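Local coordinates for EAL domain protein (Vibrio cholerae serotype O1, PDB 6IJ2) that hydrolyses the cyclic dinucleotides c-di-GMP and cGAMP as a standalone phosphodiesterase of the EAL family, at residues A[46-51]-A[58-63]; A[97-102]-A[142-147]; A[106-111]-A[151-156]; A[168-173]-A[206-211]. The protein carries 1 engineered substitution. One frame throughout, in Å; residues are numbered along the deposited sequence.

Contact 1. Residues A[46-51]-A[58-63]. With nucleotides of chain B.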
# COMPACT_ATOMS: atom_id res chain seq x y z
N ALA A 46 3.14 -1.88 23.45
CA ALA A 46 3.64 -0.74 24.20
C ALA A 46 3.49 0.54 23.36
O ALA A 46 3.89 0.57 22.19
CB ALA A 46 5.10 -0.95 24.59
N LEU A 47 2.96 1.59 23.98
CA LEU A 47 2.65 2.84 23.29
C LEU A 47 3.19 4.00 24.11
O LEU A 47 2.92 4.10 25.31
CB LEU A 47 1.15 3.00 23.10
CG LEU A 47 0.50 1.91 22.24
CD1 LEU A 47 -0.98 1.91 22.50
CD2 LEU A 47 0.78 2.17 20.76
N VAL A 48 3.92 4.90 23.45
CA VAL A 48 4.59 5.99 24.15
C VAL A 48 3.56 6.97 24.73
O VAL A 48 2.53 7.26 24.11
CB VAL A 48 5.57 6.68 23.19
CG1 VAL A 48 5.28 8.16 23.07
CG2 VAL A 48 6.99 6.43 23.62
N ARG A 49 3.85 7.48 25.92
CA ARG A 49 3.02 8.47 26.59
C ARG A 49 3.93 9.43 27.35
O ARG A 49 5.04 9.06 27.73
CB ARG A 49 2.04 7.84 27.60
CG ARG A 49 0.96 6.96 26.99
CD ARG A 49 0.02 7.77 26.11
NE ARG A 49 -1.05 6.93 25.57
CZ ARG A 49 -0.97 6.31 24.40
NH1 ARG A 49 -1.98 5.55 23.97
NH2 ARG A 49 0.12 6.43 23.66
N GLY A 50 3.44 10.64 27.56
CA GLY A 50 4.14 11.56 28.44
C GLY A 50 4.09 11.10 29.88
O GLY A 50 3.36 10.17 30.25
N LEU A 51 4.89 11.76 30.72
CA LEU A 51 4.94 11.38 32.13
C LEU A 51 3.61 11.62 32.84
O LEU A 51 3.32 10.97 33.85
CB LEU A 51 6.07 12.13 32.85
CG LEU A 51 7.49 11.69 32.47
CD1 LEU A 51 8.52 12.43 33.30
CD2 LEU A 51 7.65 10.17 32.59
N SER A 58 2.38 13.95 21.24
CA SER A 58 3.06 15.00 22.00
C SER A 58 4.51 14.63 22.27
O SER A 58 5.40 15.48 22.22
CB SER A 58 2.32 15.26 23.32
OG SER A 58 2.84 16.40 23.96
N VAL A 59 4.77 13.35 22.55
CA VAL A 59 6.13 12.89 22.79
C VAL A 59 6.90 12.77 21.49
O VAL A 59 8.00 13.33 21.34
CB VAL A 59 6.11 11.54 23.55
CG1 VAL A 59 7.52 11.01 23.75
CG2 VAL A 59 5.38 11.67 24.89
N ILE A 60 6.34 12.04 20.52
CA ILE A 60 7.09 11.72 19.31
C ILE A 60 7.37 12.98 18.49
O ILE A 60 8.39 13.05 17.79
CB ILE A 60 6.32 10.65 18.51
CG1 ILE A 60 6.41 9.29 19.24
CG2 ILE A 60 6.84 10.54 17.08
CD1 ILE A 60 5.43 8.26 18.73
N SER A 61 6.51 14.00 18.59
CA SER A 61 6.77 15.26 17.90
C SER A 61 8.12 15.84 18.28
O SER A 61 8.73 16.56 17.49
CB SER A 61 5.66 16.27 18.22
OG SER A 61 4.39 15.74 17.92
N ARG A 62 8.61 15.51 19.46
CA ARG A 62 9.87 16.04 19.90
C ARG A 62 11.06 15.33 19.36
O ARG A 62 12.15 15.77 19.52
CB ARG A 62 9.93 16.07 21.40
CG ARG A 62 8.68 16.64 22.04
CD ARG A 62 8.68 16.54 23.55
NE ARG A 62 7.40 16.98 24.09
CZ ARG A 62 7.22 18.14 24.72
NH1 ARG A 62 8.25 18.96 24.91
NH2 ARG A 62 6.02 18.47 25.16
N VAL A 63 10.83 14.20 18.72
CA VAL A 63 11.91 13.40 18.15
C VAL A 63 12.38 14.03 16.85
O VAL A 63 11.57 14.32 15.96
CB VAL A 63 11.44 11.95 17.93
CG1 VAL A 63 12.59 11.10 17.44
CG2 VAL A 63 10.87 11.37 19.22
P G B 2 -1.39 6.22 20.10
OP1 G B 2 -1.07 5.40 21.22
OP2 G B 2 -1.79 7.58 20.31
O5' G B 2 -0.20 6.23 19.08
C5' G B 2 -0.11 7.19 18.03
C4' G B 2 1.01 6.82 17.10
O4' G B 2 2.24 6.78 17.84
C3' G B 2 0.88 5.47 16.41
O3' G B 2 1.24 5.53 15.04
C2' G B 2 1.91 4.61 17.12
O2' G B 2 2.48 3.57 16.37
C1' G B 2 2.97 5.65 17.46
N9 G B 2 3.76 5.21 18.60
C8 G B 2 3.31 4.97 19.87
N7 G B 2 4.24 4.52 20.66
C5 G B 2 5.37 4.44 19.86
C6 G B 2 6.68 4.02 20.16
O6 G B 2 7.13 3.60 21.22
N1 G B 2 7.51 4.11 19.06
C2 G B 2 7.12 4.54 17.82
N2 G B 2 8.07 4.55 16.88
N3 G B 2 5.91 4.95 17.53
C4 G B 2 5.08 4.87 18.58
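At chi1 177°, Val59 points CG1 opposite to its own N and holds CG2 beside that N, while Val48 has chi1 of 124°, well off a staggered setting. With these rotations the two valines reach toward each other tip to tip, Val48 CG1 lying 3.5 Å from Val59 CB. The second methyl of Val59, CG2, rests on the backbone just beyond Arg49, 3.5 Å from Gly50 N. Strand 41-49 carries the Glu45-Ala46-Leu47 signature that names the EAL family, and Glu45 is a calcium ligand. One residue further on, Val48 N donates a nearly straight bond (175°) of 2.8 Å to N7 of the guanine G2 of chain B. From helix 56-60, Ile60 CD1 reaches the same base, 3.4 Å from its C4. Arg49 starts away from the helix, and its NH1 and NH2 each donate to OP1 of G2 at 2.9 Å, both bonds bent, with OP1 near the guanidinium plane at its edge. Its rotation is further fixed by NH2, which also donates to Val48 O at 2.6 Å. The main-chain N-H on N7 thus grips the base without reading its O6 or N2, and the guanidinium probably offsets the phosphate charge.

Contact 2. Residues A[97-102]-A[142-147]; sequences LPNAIY and KRIVEY. With nucleotides of chain B.
Ile144 meets Asn99 where helix 139-151 faces the loop that follows strand 91-96, and the isoleucine can be traced outward. At CB the side chain forks. One branch, CG2, stands anti to the backbone N. The other runs through CG1, beside the backbone N at chi1 -57°, and then extends with chi2 near 164°, which carries CD1 furthest from the helix. This methyl does most of the touching: it lies 3.8 Å from Asn99 CB and 4.1 Å from Asn99 CG, and it also comes to 4.2 Å from Tyr102 O. The two side chains cross at a slant, the methyl lying against the asparagine stem. In the barrel-like EAL fold, helix 139-151 is the connection between the parallel strands 125-129 and 154-160, a beta-alpha-beta crossover, and Phe129 at the end of the first of them packs on both Ile144 and Asn99. Further along the loop, the Tyr102 ring meets Phe96 edge-to-face. At the loop's start the bound nucleotide is reached: Leu97 CA is 3.5 Å from N2 of G2 of chain B, and Leu97 CD1 comes to 3.7 Å from that same amino nitrogen.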
# COMPACT_ATOMS: atom_id res chain seq x y z
N LEU A 97 10.57 2.44 15.32
CA LEU A 97 10.65 3.76 14.73
C LEU A 97 11.13 3.67 13.28
O LEU A 97 12.22 3.14 13.02
CB LEU A 97 11.60 4.64 15.54
CG LEU A 97 11.74 6.10 15.09
CD1 LEU A 97 10.57 6.94 15.57
CD2 LEU A 97 13.06 6.70 15.54
N PRO A 98 10.34 4.17 12.31
CA PRO A 98 10.68 4.04 10.89
C PRO A 98 12.15 4.23 10.53
O PRO A 98 12.75 5.28 10.78
CB PRO A 98 9.79 5.11 10.25
CG PRO A 98 8.54 5.04 11.09
CD PRO A 98 9.03 4.82 12.50
N ASN A 99 12.72 3.19 9.91
CA ASN A 99 14.15 2.92 9.93
C ASN A 99 14.89 3.45 8.70
O ASN A 99 16.00 2.98 8.41
CB ASN A 99 14.39 1.41 10.06
CG ASN A 99 13.20 0.67 10.63
OD1 ASN A 99 12.09 1.19 10.67
ND2 ASN A 99 13.43 -0.56 11.08
N ALA A 100 14.31 4.41 7.98
CA ALA A 100 15.07 5.04 6.91
C ALA A 100 16.30 5.76 7.45
O ALA A 100 17.21 6.09 6.68
CB ALA A 100 14.20 6.02 6.12
N ILE A 101 16.33 6.02 8.75
CA ILE A 101 17.52 6.54 9.41
C ILE A 101 18.16 5.52 10.33
O ILE A 101 19.38 5.56 10.53
CB ILE A 101 17.19 7.84 10.17
CG1 ILE A 101 15.90 7.67 10.99
CG2 ILE A 101 17.05 8.98 9.17
CD1 ILE A 101 16.10 7.10 12.39
N TYR A 102 17.39 4.57 10.88
CA TYR A 102 17.94 3.40 11.55
C TYR A 102 18.55 2.48 10.50
O TYR A 102 18.34 1.27 10.52
CB TYR A 102 16.84 2.69 12.36
CG TYR A 102 17.33 1.78 13.48
CD1 TYR A 102 17.69 0.47 13.23
CD2 TYR A 102 17.38 2.23 14.79
CE1 TYR A 102 18.12 -0.37 14.24
CE2 TYR A 102 17.80 1.40 15.82
CZ TYR A 102 18.17 0.10 15.54
OH TYR A 102 18.60 -0.73 16.55
N LYS A 142 13.83 -5.38 4.56
CA LYS A 142 13.87 -6.84 4.61
C LYS A 142 15.07 -7.32 5.42
O LYS A 142 14.96 -8.30 6.18
CB LYS A 142 13.91 -7.40 3.19
CG LYS A 142 14.11 -8.90 3.08
CD LYS A 142 14.13 -9.32 1.61
CE LYS A 142 14.66 -10.73 1.42
NZ LYS A 142 13.74 -11.76 1.99
N ARG A 143 16.22 -6.65 5.27
CA ARG A 143 17.42 -6.99 6.02
C ARG A 143 17.17 -6.95 7.52
O ARG A 143 17.62 -7.83 8.27
CB ARG A 143 18.55 -6.02 5.65
CG ARG A 143 19.83 -6.66 5.17
CD ARG A 143 20.76 -5.62 4.55
NE ARG A 143 20.14 -4.96 3.40
CZ ARG A 143 20.76 -4.09 2.61
NH1 ARG A 143 22.03 -3.77 2.83
NH2 ARG A 143 20.12 -3.54 1.59
N ILE A 144 16.47 -5.91 7.99
CA ILE A 144 16.24 -5.72 9.42
C ILE A 144 15.31 -6.79 9.96
O ILE A 144 15.55 -7.38 11.02
CB ILE A 144 15.69 -4.31 9.68
CG1 ILE A 144 16.64 -3.25 9.13
CG2 ILE A 144 15.43 -4.11 11.17
CD1 ILE A 144 16.00 -1.88 8.99
N VAL A 145 14.22 -7.07 9.24
CA VAL A 145 13.25 -8.05 9.69
C VAL A 145 13.88 -9.44 9.78
O VAL A 145 13.68 -10.16 10.76
CB VAL A 145 12.02 -8.05 8.76
CG1 VAL A 145 11.06 -9.18 9.12
CG2 VAL A 145 11.32 -6.71 8.83
N GLU A 146 14.65 -9.82 8.77
CA GLU A 146 15.24 -11.15 8.79
C GLU A 146 16.33 -11.27 9.85
O GLU A 146 16.51 -12.35 10.44
CB GLU A 146 15.76 -11.52 7.40
CG GLU A 146 14.61 -11.70 6.41
CD GLU A 146 15.05 -12.13 5.01
OE1 GLU A 146 14.16 -12.45 4.19
OE2 GLU A 146 16.27 -12.14 4.74
N TYR A 147 17.06 -10.18 10.13
CA TYR A 147 18.04 -10.21 11.21
C TYR A 147 17.35 -10.37 12.56
O TYR A 147 17.81 -11.16 13.41
CB TYR A 147 18.88 -8.94 11.20
CG TYR A 147 19.84 -8.84 12.36
CD1 TYR A 147 20.89 -9.74 12.50
CD2 TYR A 147 19.71 -7.84 13.32
CE1 TYR A 147 21.77 -9.66 13.56
CE2 TYR A 147 20.59 -7.75 14.39
CZ TYR A 147 21.62 -8.66 14.50
OH TYR A 147 22.50 -8.58 15.55
P G B 2 -1.39 6.22 20.10
OP1 G B 2 -1.07 5.40 21.22
OP2 G B 2 -1.79 7.58 20.31
O5' G B 2 -0.20 6.23 19.08
C5' G B 2 -0.11 7.19 18.03
C4' G B 2 1.01 6.82 17.10
O4' G B 2 2.24 6.78 17.84
C3' G B 2 0.88 5.47 16.41
O3' G B 2 1.24 5.53 15.04
C2' G B 2 1.91 4.61 17.12
O2' G B 2 2.48 3.57 16.37
C1' G B 2 2.97 5.65 17.46
N9 G B 2 3.76 5.21 18.60
C8 G B 2 3.31 4.97 19.87
N7 G B 2 4.24 4.52 20.66
C5 G B 2 5.37 4.44 19.86
C6 G B 2 6.68 4.02 20.16
O6 G B 2 7.13 3.60 21.22
N1 G B 2 7.51 4.11 19.06
C2 G B 2 7.12 4.54 17.82
N2 G B 2 8.07 4.55 16.88
N3 G B 2 5.91 4.95 17.53
C4 G B 2 5.08 4.87 18.58

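Contact 3. Residues A[106-111]-A[151-156]; sequences RCIRTT and LGFQTA
Ile108 and Phe153 bury the largest areas here, joining the start of helix 109-117 to the turn that leads from helix 139-151 into strand 154-160 of the barrel-like EAL domain. That turn is a Schellman motif: Gly152, with positive phi (111°), ends the helix, and Phe153 follows directly as the chain heads for the strand. Ile108 has CG1 anti to its backbone N (chi1 -161°), which sends CD1 out toward the second segment while CG2 takes the crowded position between the backbone N and the carbonyl carbon. CD1 then serves two partners. It approaches Phe153 CE2 to 3.4 Å, coming from the opposite direction and meeting the ring obliquely, and it lies 3.6 Å from Leu151 CD1, the two side chains reaching for each other tip to tip. Leu151 CD1 also has Ile108 CG2 at 3.8 Å, so one leucine methyl touches both methyls of the isoleucine. Elsewhere round its ring Phe153 meets Phe127 of strand 125-129 edge-to-face and packs on Tyr148 of helix 139-151. Three residues after Ile108, Thr111 divides its roles: OG1 is hydrogen-bonded to Arg76 NH1 of helix 68-85, whereas CG2, again oblique to the ring, lies 3.8 Å from Phe153 CZ and 4.1 Å from Phe153 CE1.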
# COMPACT_ATOMS: atom_id res chain seq x y z
N ARG A 106 22.13 -3.27 14.17
CA ARG A 106 23.12 -3.99 14.97
C ARG A 106 23.55 -3.19 16.20
O ARG A 106 24.44 -3.62 16.95
CB ARG A 106 24.35 -4.39 14.15
CG ARG A 106 24.50 -5.91 14.00
CD ARG A 106 23.84 -6.40 12.73
NE ARG A 106 24.21 -7.77 12.40
CZ ARG A 106 23.97 -8.34 11.22
NH1 ARG A 106 23.36 -7.65 10.26
NH2 ARG A 106 24.35 -9.59 10.99
N CYS A 107 22.93 -2.03 16.43
CA CYS A 107 22.88 -1.43 17.76
C CYS A 107 21.83 -2.09 18.65
O CYS A 107 21.24 -1.43 19.52
CB CYS A 107 22.61 0.07 17.64
SG CYS A 107 24.05 1.07 18.12
N ILE A 108 21.56 -3.38 18.43
CA ILE A 108 20.51 -4.09 19.13
C ILE A 108 20.99 -4.74 20.42
O ILE A 108 20.18 -5.36 21.12
CB ILE A 108 19.89 -5.15 18.20
CG1 ILE A 108 18.51 -5.62 18.66
CG2 ILE A 108 20.84 -6.32 18.05
CD1 ILE A 108 17.91 -6.63 17.71
N ARG A 109 22.28 -4.63 20.76
CA ARG A 109 22.74 -5.16 22.04
C ARG A 109 22.08 -4.46 23.22
O ARG A 109 21.84 -5.08 24.27
CB ARG A 109 24.27 -5.05 22.13
CG ARG A 109 24.99 -6.12 21.32
CD ARG A 109 26.03 -6.83 22.17
NE ARG A 109 27.10 -5.93 22.60
CZ ARG A 109 28.21 -5.71 21.92
NH1 ARG A 109 28.42 -6.32 20.76
NH2 ARG A 109 29.13 -4.87 22.39
N THR A 110 21.74 -3.17 23.07
CA THR A 110 21.02 -2.48 24.13
C THR A 110 19.66 -3.11 24.38
O THR A 110 19.19 -3.14 25.53
CB THR A 110 20.86 -0.99 23.79
OG1 THR A 110 20.47 -0.86 22.42
CG2 THR A 110 22.16 -0.25 24.01
N THR A 111 19.03 -3.65 23.33
CA THR A 111 17.78 -4.38 23.50
C THR A 111 18.03 -5.73 24.17
O THR A 111 17.36 -6.07 25.15
CB THR A 111 17.11 -4.57 22.13
OG1 THR A 111 16.82 -3.29 21.56
CG2 THR A 111 15.82 -5.38 22.25
N LEU A 151 17.66 -13.44 15.42
CA LEU A 151 17.98 -13.31 16.84
C LEU A 151 16.91 -13.91 17.74
O LEU A 151 17.16 -14.05 18.95
CB LEU A 151 18.18 -11.84 17.20
CG LEU A 151 19.37 -11.13 16.56
CD1 LEU A 151 19.55 -9.76 17.16
CD2 LEU A 151 20.63 -11.96 16.71
N GLY A 152 15.74 -14.25 17.21
CA GLY A 152 14.67 -14.85 17.99
C GLY A 152 13.46 -13.96 18.20
O GLY A 152 12.46 -14.44 18.75
N PHE A 153 13.50 -12.71 17.77
CA PHE A 153 12.35 -11.81 17.92
C PHE A 153 11.19 -12.26 17.05
O PHE A 153 11.37 -12.85 15.98
CB PHE A 153 12.74 -10.38 17.53
CG PHE A 153 13.69 -9.75 18.49
CD1 PHE A 153 13.26 -9.36 19.75
CD2 PHE A 153 15.03 -9.57 18.15
CE1 PHE A 153 14.14 -8.78 20.65
CE2 PHE A 153 15.91 -9.00 19.06
CZ PHE A 153 15.47 -8.60 20.31
N GLN A 154 9.98 -11.99 17.52
CA GLN A 154 8.81 -12.03 16.66
C GLN A 154 8.72 -10.71 15.89
O GLN A 154 9.22 -9.68 16.34
CB GLN A 154 7.54 -12.26 17.49
CG GLN A 154 7.45 -13.66 18.11
CD GLN A 154 7.20 -14.74 17.07
OE1 GLN A 154 6.19 -14.71 16.36
NE2 GLN A 154 8.12 -15.68 16.96
N THR A 155 8.13 -10.77 14.70
CA THR A 155 8.01 -9.60 13.83
C THR A 155 6.60 -9.47 13.28
O THR A 155 5.90 -10.48 13.07
CB THR A 155 8.98 -9.66 12.64
OG1 THR A 155 8.63 -10.77 11.80
CG2 THR A 155 10.42 -9.84 13.15
N ALA A 156 6.21 -8.23 13.00
CA ALA A 156 4.89 -7.92 12.44
C ALA A 156 4.98 -6.76 11.47
O ALA A 156 5.73 -5.80 11.71
CB ALA A 156 3.87 -7.56 13.53

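Contact 4. Residues A[168-173]-A[206-211]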
# COMPACT_ATOMS: atom_id res chain seq x y z
N ASN A 168 3.65 -4.70 -1.22
CA ASN A 168 5.03 -4.50 -1.66
C ASN A 168 6.01 -5.19 -0.72
O ASN A 168 7.03 -5.74 -1.15
CB ASN A 168 5.30 -2.99 -1.73
CG ASN A 168 6.62 -2.65 -2.38
OD1 ASN A 168 7.13 -3.38 -3.23
ND2 ASN A 168 7.18 -1.51 -1.98
N LEU A 169 5.72 -5.16 0.57
CA LEU A 169 6.60 -5.82 1.54
C LEU A 169 6.45 -7.33 1.47
O LEU A 169 7.44 -8.06 1.32
CB LEU A 169 6.30 -5.30 2.93
CG LEU A 169 6.52 -3.79 3.11
CD1 LEU A 169 6.23 -3.37 4.54
CD2 LEU A 169 7.94 -3.43 2.72
N LEU A 170 5.21 -7.82 1.56
CA LEU A 170 4.93 -9.26 1.64
C LEU A 170 5.45 -10.03 0.44
O LEU A 170 5.67 -11.24 0.55
CB LEU A 170 3.43 -9.50 1.76
CG LEU A 170 2.81 -9.06 3.07
CD1 LEU A 170 1.33 -9.36 3.06
CD2 LEU A 170 3.51 -9.81 4.18
N ALA A 171 5.62 -9.36 -0.71
CA ALA A 171 6.13 -10.05 -1.89
C ALA A 171 7.57 -10.52 -1.69
O ALA A 171 7.98 -11.52 -2.28
CB ALA A 171 6.04 -9.13 -3.12
N ASP A 172 8.34 -9.83 -0.84
CA ASP A 172 9.75 -10.14 -0.72
C ASP A 172 10.16 -10.70 0.64
O ASP A 172 11.25 -11.27 0.75
CB ASP A 172 10.59 -8.90 -1.04
CG ASP A 172 10.59 -8.57 -2.53
OD1 ASP A 172 10.78 -9.51 -3.34
OD2 ASP A 172 10.40 -7.39 -2.89
N PHE A 173 9.34 -10.54 1.68
CA PHE A 173 9.61 -11.19 2.96
C PHE A 173 8.31 -11.34 3.73
O PHE A 173 7.34 -10.63 3.48
CB PHE A 173 10.64 -10.41 3.79
CG PHE A 173 10.18 -9.06 4.24
CD1 PHE A 173 10.32 -7.95 3.41
CD2 PHE A 173 9.60 -8.89 5.49
CE1 PHE A 173 9.90 -6.71 3.82
CE2 PHE A 173 9.17 -7.65 5.90
CZ PHE A 173 9.33 -6.55 5.06
N SER A 206 -2.81 -16.86 4.93
CA SER A 206 -2.62 -18.29 5.17
C SER A 206 -1.62 -18.90 4.19
O SER A 206 -0.73 -19.67 4.59
CB SER A 206 -3.96 -19.02 5.08
OG SER A 206 -3.80 -20.39 5.42
N ASP A 207 -1.73 -18.54 2.90
CA ASP A 207 -0.80 -19.05 1.90
C ASP A 207 0.64 -18.69 2.22
O ASP A 207 1.56 -19.42 1.86
CB ASP A 207 -1.16 -18.50 0.51
CG ASP A 207 -2.45 -19.07 -0.06
OD1 ASP A 207 -3.06 -19.97 0.56
OD2 ASP A 207 -2.87 -18.61 -1.15
N LEU A 208 0.85 -17.54 2.86
CA LEU A 208 2.18 -17.07 3.22
C LEU A 208 2.61 -17.51 4.61
O LEU A 208 3.69 -17.10 5.06
CB LEU A 208 2.24 -15.54 3.13
CG LEU A 208 1.90 -14.87 1.80
CD1 LEU A 208 2.49 -13.46 1.76
CD2 LEU A 208 2.40 -15.69 0.64
N ASN A 209 1.80 -18.33 5.28
CA ASN A 209 1.97 -18.74 6.69
C ASN A 209 2.17 -17.54 7.61
O ASN A 209 3.07 -17.52 8.47
CB ASN A 209 3.10 -19.76 6.85
CG ASN A 209 2.98 -20.56 8.15
OD1 ASN A 209 1.92 -20.60 8.78
ND2 ASN A 209 4.07 -21.21 8.55
N ILE A 210 1.30 -16.53 7.46
CA ILE A 210 1.31 -15.32 8.29
C ILE A 210 0.05 -15.28 9.14
O ILE A 210 -1.05 -15.54 8.65
CB ILE A 210 1.40 -14.04 7.44
CG1 ILE A 210 2.74 -13.95 6.72
CG2 ILE A 210 1.21 -12.82 8.32
CD1 ILE A 210 2.78 -12.82 5.71
N GLN A 211 0.21 -14.93 10.42
CA GLN A 211 -0.93 -14.84 11.32
C GLN A 211 -1.55 -13.45 11.28
O GLN A 211 -0.83 -12.46 11.52
CB GLN A 211 -0.51 -15.20 12.74
CG GLN A 211 -1.63 -15.21 13.74
CD GLN A 211 -1.23 -15.94 15.02
OE1 GLN A 211 -0.06 -15.96 15.40
NE2 GLN A 211 -2.20 -16.55 15.68
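Leu170 lays its CD2 methyl against Ile210, where CD2 and Ile210 CD1 stand only 3.5 Å apart, tighter than usual for two carbons. The side chains pass obliquely, and this methyl pair is the one approach within 4.2 Å between them. With CG of Leu170 beside the backbone N, chi1 -68°, the branch carries CD2 to Ile210. Its CB, nearer the backbone, receives the second partner: Leu208 CD1 lies 4.1 Å from Leu170 CB and equally 4.1 Å from Leu170 O, a carbonyl oxygen that Gln174 NE2 binds. On the other segment, Leu208 and Ile210 flank Asn209, whose positive phi closes helix 192-207 in a Schellman motif. Asn209 N bonds back to Ser206 O at 2.9 Å, and the chain then extends into strand 211-214. The contact therefore ties two consecutive helix-to-strand connections of the barrel-like EAL fold, with Val178 of strand 177-180 packing on both Leu170 and Ile210. The second subunit lies close by: its Arg194 forms a salt bridge with Asp172, and its Val193 packs on Leu208. Across the two segments the chemistry is that of apolar packing, which implies cohesion by shape and burial, while the hydrogen bonds lie within each segment or go to other parts of the chain and to the second subunit.

All four contacts lie within the EAL domain. Contact 1 opens and closes first along the chain; contacts 2 and 3 alternate their segments; contact 4 comes last. Centres of contacts 2 and 3 are about 10 Å apart, linked by helix 139-151 running on into strand 154-160 and by direct packing of Tyr147 on Arg106 and Ile108. Contact 2 also touches contact 4, their centres about 17 Å apart, where Lys142 and Val145 meet Phe173. Contacts 1 and 4 sit on opposite sides of the chain's centre, their own centres about 31 Å apart. The series thus runs from the nucleotide at contacts 1 and 2 round to the subunit interface at contact 4.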